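Putative acetyltransferase (Nocardia farcinica, PDB 3D9W) probably transfers an acetyl group from acetyl-CoA to arylamine substrates. Local coordinates at residues E40-Y43 with R44-A48; T242-P245 with D246-D250. All coordinates share one frame; numbering follows the deposited sequence.

Contact 1: residues E40-Y43 with R44-A48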
ATOM      1  N   GLU A  40       0.214   8.024 -13.797  1.00 23.35           N
ATOM      2  CA  GLU A  40      -0.883   8.780 -13.189  1.00 23.19           C
ATOM      3  C   GLU A  40      -1.750   7.890 -12.313  1.00 21.77           C
ATOM      4  O   GLU A  40      -2.258   8.322 -11.287  1.00 19.88           O
ATOM      5  CB  GLU A  40      -1.768   9.437 -14.242  1.00 24.10           C
ATOM      6  CG  GLU A  40      -2.590  10.578 -13.664  1.00 25.12           C
ATOM      7  CD  GLU A  40      -3.761  10.952 -14.543  1.00 27.25           C
ATOM      8  OE1 GLU A  40      -3.576  10.989 -15.785  1.00 28.73           O
ATOM      9  OE2 GLU A  40      -4.858  11.215 -13.993  1.00 26.24           O
ATOM     10  N   LEU A  41      -1.922   6.643 -12.728  1.00 21.85           N
ATOM     11  CA  LEU A  41      -2.714   5.708 -11.957  1.00 23.05           C
ATOM     12  C   LEU A  41      -2.099   5.593 -10.571  1.00 23.13           C
ATOM     13  O   LEU A  41      -2.788   5.733  -9.562  1.00 24.23           O
ATOM     14  CB  LEU A  41      -2.732   4.346 -12.646  1.00 24.18           C
ATOM     15  CG  LEU A  41      -3.471   4.277 -13.989  1.00 25.39           C
ATOM     16  CD1 LEU A  41      -3.416   2.855 -14.559  1.00 24.18           C
ATOM     17  CD2 LEU A  41      -4.920   4.691 -13.784  1.00 24.22           C
ATOM     18  N   VAL A  42      -0.791   5.361 -10.528  1.00 22.10           N
ATOM     19  CA  VAL A  42      -0.076   5.227  -9.266  1.00 21.98           C
ATOM     20  C   VAL A  42      -0.183   6.464  -8.381  1.00 23.12           C
ATOM     21  O   VAL A  42      -0.395   6.371  -7.169  1.00 23.24           O
ATOM     22  CB  VAL A  42       1.403   4.938  -9.515  1.00 20.17           C
ATOM     23  CG1 VAL A  42       2.141   4.824  -8.194  1.00 17.83           C
ATOM     24  CG2 VAL A  42       1.533   3.664 -10.314  1.00 19.85           C
ATOM     25  N   TYR A  43      -0.033   7.624  -8.995  1.00 23.40           N
ATOM     26  CA  TYR A  43      -0.103   8.882  -8.279  1.00 24.11           C
ATOM     27  C   TYR A  43      -1.491   9.141  -7.678  1.00 24.39           C
ATOM     28  O   TYR A  43      -1.623   9.428  -6.485  1.00 23.78           O
ATOM     29  CB  TYR A  43       0.295  10.002  -9.238  1.00 24.84           C
ATOM     30  CG  TYR A  43       0.301  11.388  -8.648  1.00 26.10           C
ATOM     31  CD1 TYR A  43      -0.893  12.070  -8.408  1.00 27.50           C
ATOM     32  CD2 TYR A  43       1.502  12.039  -8.374  1.00 26.48           C
ATOM     33  CE1 TYR A  43      -0.896  13.373  -7.916  1.00 28.44           C
ATOM     34  CE2 TYR A  43       1.517  13.341  -7.884  1.00 28.46           C
ATOM     35  CZ  TYR A  43       0.311  14.005  -7.660  1.00 29.98           C
ATOM     36  OH  TYR A  43       0.314  15.305  -7.209  1.00 31.89           O
ATOM     37  N   ARG A  44      -2.525   9.029  -8.504  1.00 24.49           N
ATOM     38  CA  ARG A  44      -3.895   9.263  -8.057  1.00 24.52           C
ATOM     39  C   ARG A  44      -4.287   8.362  -6.897  1.00 24.37           C
ATOM     40  O   ARG A  44      -4.827   8.828  -5.896  1.00 23.27           O
ATOM     41  CB  ARG A  44      -4.876   9.035  -9.212  1.00 26.11           C
ATOM     42  CG  ARG A  44      -4.678   9.930 -10.415  1.00 26.54           C
ATOM     43  CD  ARG A  44      -4.769  11.384 -10.028  1.00 28.40           C
ATOM     44  NE  ARG A  44      -4.796  12.255 -11.199  1.00 30.63           N
ATOM     45  CZ  ARG A  44      -4.775  13.582 -11.139  1.00 30.14           C
ATOM     46  NH1 ARG A  44      -4.727  14.186  -9.959  1.00 28.18           N
ATOM     47  NH2 ARG A  44      -4.795  14.298 -12.256  1.00 28.45           N
ATOM     48  N   HIS A  45      -4.016   7.066  -7.054  1.00 24.08           N
ATOM     49  CA  HIS A  45      -4.338   6.055  -6.047  1.00 23.52           C
ATOM     50  C   HIS A  45      -3.588   6.273  -4.743  1.00 22.22           C
ATOM     51  O   HIS A  45      -4.194   6.362  -3.681  1.00 24.12           O
ATOM     52  CB  HIS A  45      -4.026   4.653  -6.594  1.00 24.74           C
ATOM     53  CG  HIS A  45      -4.518   3.528  -5.728  1.00 24.91           C
ATOM     54  ND1 HIS A  45      -5.350   2.536  -6.202  1.00 23.68           N
ATOM     55  CD2 HIS A  45      -4.272   3.221  -4.433  1.00 23.36           C
ATOM     56  CE1 HIS A  45      -5.595   1.668  -5.237  1.00 23.05           C
ATOM     57  NE2 HIS A  45      -4.952   2.060  -4.154  1.00 23.64           N
ATOM     58  N   THR A  46      -2.270   6.357  -4.815  1.00 20.80           N
ATOM     59  CA  THR A  46      -1.491   6.543  -3.604  1.00 18.92           C
ATOM     60  C   THR A  46      -1.839   7.809  -2.855  1.00 18.52           C
ATOM     61  O   THR A  46      -1.681   7.864  -1.642  1.00 19.26           O
ATOM     62  CB  THR A  46       0.012   6.547  -3.900  1.00 18.37           C
ATOM     63  OG1 THR A  46       0.295   7.504  -4.932  1.00 16.39           O
ATOM     64  CG2 THR A  46       0.463   5.153  -4.327  1.00 15.87           C
ATOM     65  N   THR A  47      -2.317   8.829  -3.565  1.00 18.09           N
ATOM     66  CA  THR A  47      -2.656  10.098  -2.910  1.00 17.41           C
ATOM     67  C   THR A  47      -4.141  10.280  -2.641  1.00 16.18           C
ATOM     68  O   THR A  47      -4.556  11.289  -2.075  1.00 14.42           O
ATOM     69  CB  THR A  47      -2.150  11.320  -3.717  1.00 17.35           C
ATOM     70  OG1 THR A  47      -2.823  11.389  -4.975  1.00 17.23           O
ATOM     71  CG2 THR A  47      -0.658  11.211  -3.958  1.00 17.19           C
ATOM     72  N   ALA A  48      -4.935   9.290  -3.034  1.00 15.72           N
ATOM     73  CA  ALA A  48      -6.371   9.351  -2.839  1.00 15.96           C
ATOM     74  C   ALA A  48      -6.881   8.369  -1.785  1.00 18.41           C
ATOM     75  O   ALA A  48      -7.658   8.750  -0.903  1.00 18.79           O
ATOM     76  CB  ALA A  48      -7.082   9.101  -4.162  1.00 11.74           C
TER
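The guanidinium of R44 takes the carboxylate of E40 at its edge: OE2 of E40 lies in the guanidinium plane and accepts from NE of R44 at 3.0 Å, a nearly straight bond that is also a salt bridge. The two groups are turned steeply against each other, their planes 76° apart, and OE2 is met on its anti side, somewhat out of the carboxylate plane. This is an i to i+4 pair on one face of helix 35-48, part of the N-terminal helical region of the NAT fold and packed on helix 82-95. In R44, chi1 (-60°) sets CG beside the backbone N and near the O of E40; the bend at chi2 (-58°) then swings NE round to the acid, while the E40 chain reaches across extended. OE2 has a second donor in the backbone N of A28, so this oxygen ties the helix to the loop after helix 18-25 and probably keeps its negative charge.

Chi1 of Y43 puts the ring beside its own carbonyl carbon, which brings the ring's edge to the backbone N of R44; OG1 of T47 comes obliquely to CD1 of Y43 at 4.0 Å. On the inward side, L41 and V42 pack on F89. H45 faces helix 82-95 too, its ring meeting F89 at about a right angle, NE2 hydrogen-bonded to OD1 of N85 and ND1 to OH of Y21.

Towards the C-terminal end, two threonines turn their hydroxyls back on the helix. The backbone O of V42 accepts from both N and OG1 of T46, at 3.0 Å and 2.6 Å, from opposite faces of the carbonyl plane. One residue on, the O of Y43 is gripped likewise by T47, whose OG1 sits at 2.8 Å and whose N completes the pair at 3.1 Å.

Contact 2: residues T242-P245 with D246-D250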
ATOM      1  N   THR A 242       3.425  13.472  11.029  1.00 25.74           N
ATOM      2  CA  THR A 242       3.271  14.098   9.732  1.00 25.00           C
ATOM      3  C   THR A 242       4.714  14.269   9.261  1.00 25.76           C
ATOM      4  O   THR A 242       5.529  14.866   9.956  1.00 25.09           O
ATOM      5  CB  THR A 242       2.573  15.459   9.825  1.00 24.18           C
ATOM      6  OG1 THR A 242       1.257  15.289  10.364  1.00 21.16           O
ATOM      7  CG2 THR A 242       2.467  16.076   8.448  1.00 23.52           C
ATOM      8  N   GLU A 243       5.029  13.721   8.094  1.00 26.76           N
ATOM      9  CA  GLU A 243       6.373  13.774   7.541  1.00 28.05           C
ATOM     10  C   GLU A 243       6.366  14.494   6.203  1.00 28.19           C
ATOM     11  O   GLU A 243       5.356  14.488   5.505  1.00 27.93           O
ATOM     12  CB  GLU A 243       6.874  12.350   7.337  1.00 29.58           C
ATOM     13  CG  GLU A 243       8.362  12.212   7.217  1.00 33.57           C
ATOM     14  CD  GLU A 243       8.771  10.802   6.837  1.00 36.52           C
ATOM     15  OE1 GLU A 243       8.058   9.848   7.242  1.00 37.92           O
ATOM     16  OE2 GLU A 243       9.806  10.656   6.142  1.00 36.64           O
ATOM     17  N   ARG A 244       7.494  15.104   5.846  1.00 28.94           N
ATOM     18  CA  ARG A 244       7.627  15.821   4.574  1.00 29.25           C
ATOM     19  C   ARG A 244       8.808  15.279   3.773  1.00 29.06           C
ATOM     20  O   ARG A 244       9.705  14.655   4.333  1.00 29.31           O
ATOM     21  CB  ARG A 244       7.763  17.318   4.838  1.00 30.16           C
ATOM     22  CG  ARG A 244       6.514  17.877   5.504  1.00 34.10           C
ATOM     23  CD  ARG A 244       6.584  19.370   5.750  1.00 37.35           C
ATOM     24  NE  ARG A 244       7.406  19.724   6.908  1.00 41.24           N
ATOM     25  CZ  ARG A 244       7.134  19.370   8.167  1.00 43.47           C
ATOM     26  NH1 ARG A 244       6.055  18.641   8.443  1.00 43.25           N
ATOM     27  NH2 ARG A 244       7.939  19.760   9.156  1.00 44.02           N
ATOM     28  N   PRO A 245       8.825  15.509   2.450  1.00 29.14           N
ATOM     29  CA  PRO A 245       9.902  15.023   1.573  1.00 28.98           C
ATOM     30  C   PRO A 245      11.350  15.385   1.943  1.00 29.66           C
ATOM     31  O   PRO A 245      12.275  14.705   1.528  1.00 30.80           O
ATOM     32  CB  PRO A 245       9.501  15.568   0.200  1.00 28.44           C
ATOM     33  CG  PRO A 245       8.008  15.691   0.297  1.00 27.69           C
ATOM     34  CD  PRO A 245       7.842  16.283   1.672  1.00 28.58           C
ATOM     35  N   ASP A 246      11.548  16.446   2.717  1.00 30.48           N
ATOM     36  CA  ASP A 246      12.898  16.840   3.116  1.00 30.24           C
ATOM     37  C   ASP A 246      13.302  16.095   4.392  1.00 29.67           C
ATOM     38  O   ASP A 246      14.300  16.416   5.036  1.00 28.55           O
ATOM     39  CB  ASP A 246      12.960  18.351   3.359  1.00 30.19           C
ATOM     40  CG  ASP A 246      12.250  18.764   4.629  1.00 30.80           C
ATOM     41  OD1 ASP A 246      11.397  17.991   5.114  1.00 32.67           O
ATOM     42  OD2 ASP A 246      12.536  19.865   5.146  1.00 32.79           O
ATOM     43  N   GLY A 247      12.499  15.110   4.763  1.00 29.21           N
ATOM     44  CA  GLY A 247      12.801  14.334   5.945  1.00 29.75           C
ATOM     45  C   GLY A 247      12.262  14.899   7.243  1.00 29.40           C
ATOM     46  O   GLY A 247      11.977  14.137   8.162  1.00 29.00           O
ATOM     47  N   SER A 248      12.115  16.218   7.329  1.00 29.60           N
ATOM     48  CA  SER A 248      11.615  16.830   8.558  1.00 30.11           C
ATOM     49  C   SER A 248      10.238  16.293   8.927  1.00 29.13           C
ATOM     50  O   SER A 248       9.574  15.636   8.115  1.00 28.71           O
ATOM     51  CB  SER A 248      11.571  18.359   8.429  1.00 30.72           C
ATOM     52  OG  SER A 248      10.636  18.781   7.453  1.00 31.72           O
ATOM     53  N   ALA A 249       9.813  16.565  10.158  1.00 27.32           N
ATOM     54  CA  ALA A 249       8.524  16.084  10.626  1.00 26.35           C
ATOM     55  C   ALA A 249       8.181  16.567  12.028  1.00 25.72           C
ATOM     56  O   ALA A 249       9.020  17.115  12.740  1.00 25.85           O
ATOM     57  CB  ALA A 249       8.502  14.565  10.587  1.00 25.41           C
ATOM     58  N   ASP A 250       6.925  16.373  12.409  1.00 26.26           N
ATOM     59  CA  ASP A 250       6.450  16.749  13.733  1.00 26.85           C
ATOM     60  C   ASP A 250       5.452  15.699  14.187  1.00 26.57           C
ATOM     61  O   ASP A 250       4.889  14.973  13.374  1.00 26.67           O
ATOM     62  CB  ASP A 250       5.803  18.130  13.706  1.00 27.26           C
ATOM     63  CG  ASP A 250       4.614  18.193  12.799  1.00 28.73           C
ATOM     64  OD1 ASP A 250       3.561  17.633  13.177  1.00 31.33           O
ATOM     65  OD2 ASP A 250       4.736  18.793  11.703  1.00 28.83           O
TER
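T242 and D250 form an antiparallel hydrogen-bonded pair, N of T242 to O of D250 at 3.1 Å and N of D250 back to O of T242 at 3.2 Å, followed by the non-hydrogen-bonded pair E243 with A249. CB of A249 lies beside CG of E243 at 4.1 Å on one face of the sheet; the E243 carboxylate goes on to a salt bridge with R141. On the other face OG1 of T242 is hydrogen-bonded to ND1 of H233 in the adjoining strand 232-236.

The connection between strands 239-243 and 249-253 is a 3:5 beta hairpin: a type I turn from R244 to G247, closed by N of G247 to O of R244 at 2.9 Å, with a G1 beta bulge in which G247 and S248 lie opposite R244 and N of R244 bonds to O of S248. G247 has a positive phi (87°), where any CB would press against the carbonyl O of D246.

R244 runs back over the second strand. Bent at chi3 (-78°), it carries its guanidinium over S248, with the carbonyl carbon of S248 below one face near the rim and OG of S248 at 3.3 Å from NH2. At the guanidinium edge, NH1 of R244 makes a long salt bridge of 3.5 Å to OD2 of D250, the two planes only 23° apart. D246 adds an Asx turn: its OD1 receives the backbone N of S248 from above the carboxylate plane, and the OG of S248 on its syn lone pair at 2.6 Å.

Both contacts are local, each made within one continuous run of chain, but they sit at different depths. Contact 1 is partly buried on helix 35-48, about 11 Å from the chain centre; contact 2 is a surface hairpin at the edge of the four-stranded sheet, about 19 Å out. Their centres are 20 Å apart and they do not touch. Each has an arginine–acid salt bridge, tighter along the helix and long across the hairpin. The helix also turns apolar side chains and a histidine inward against helix 82-95, whereas the hairpin's side chains are largely polar. Strand 223-227 of that sheet brings R226 to the backbone O of T47, linking sheet and helix.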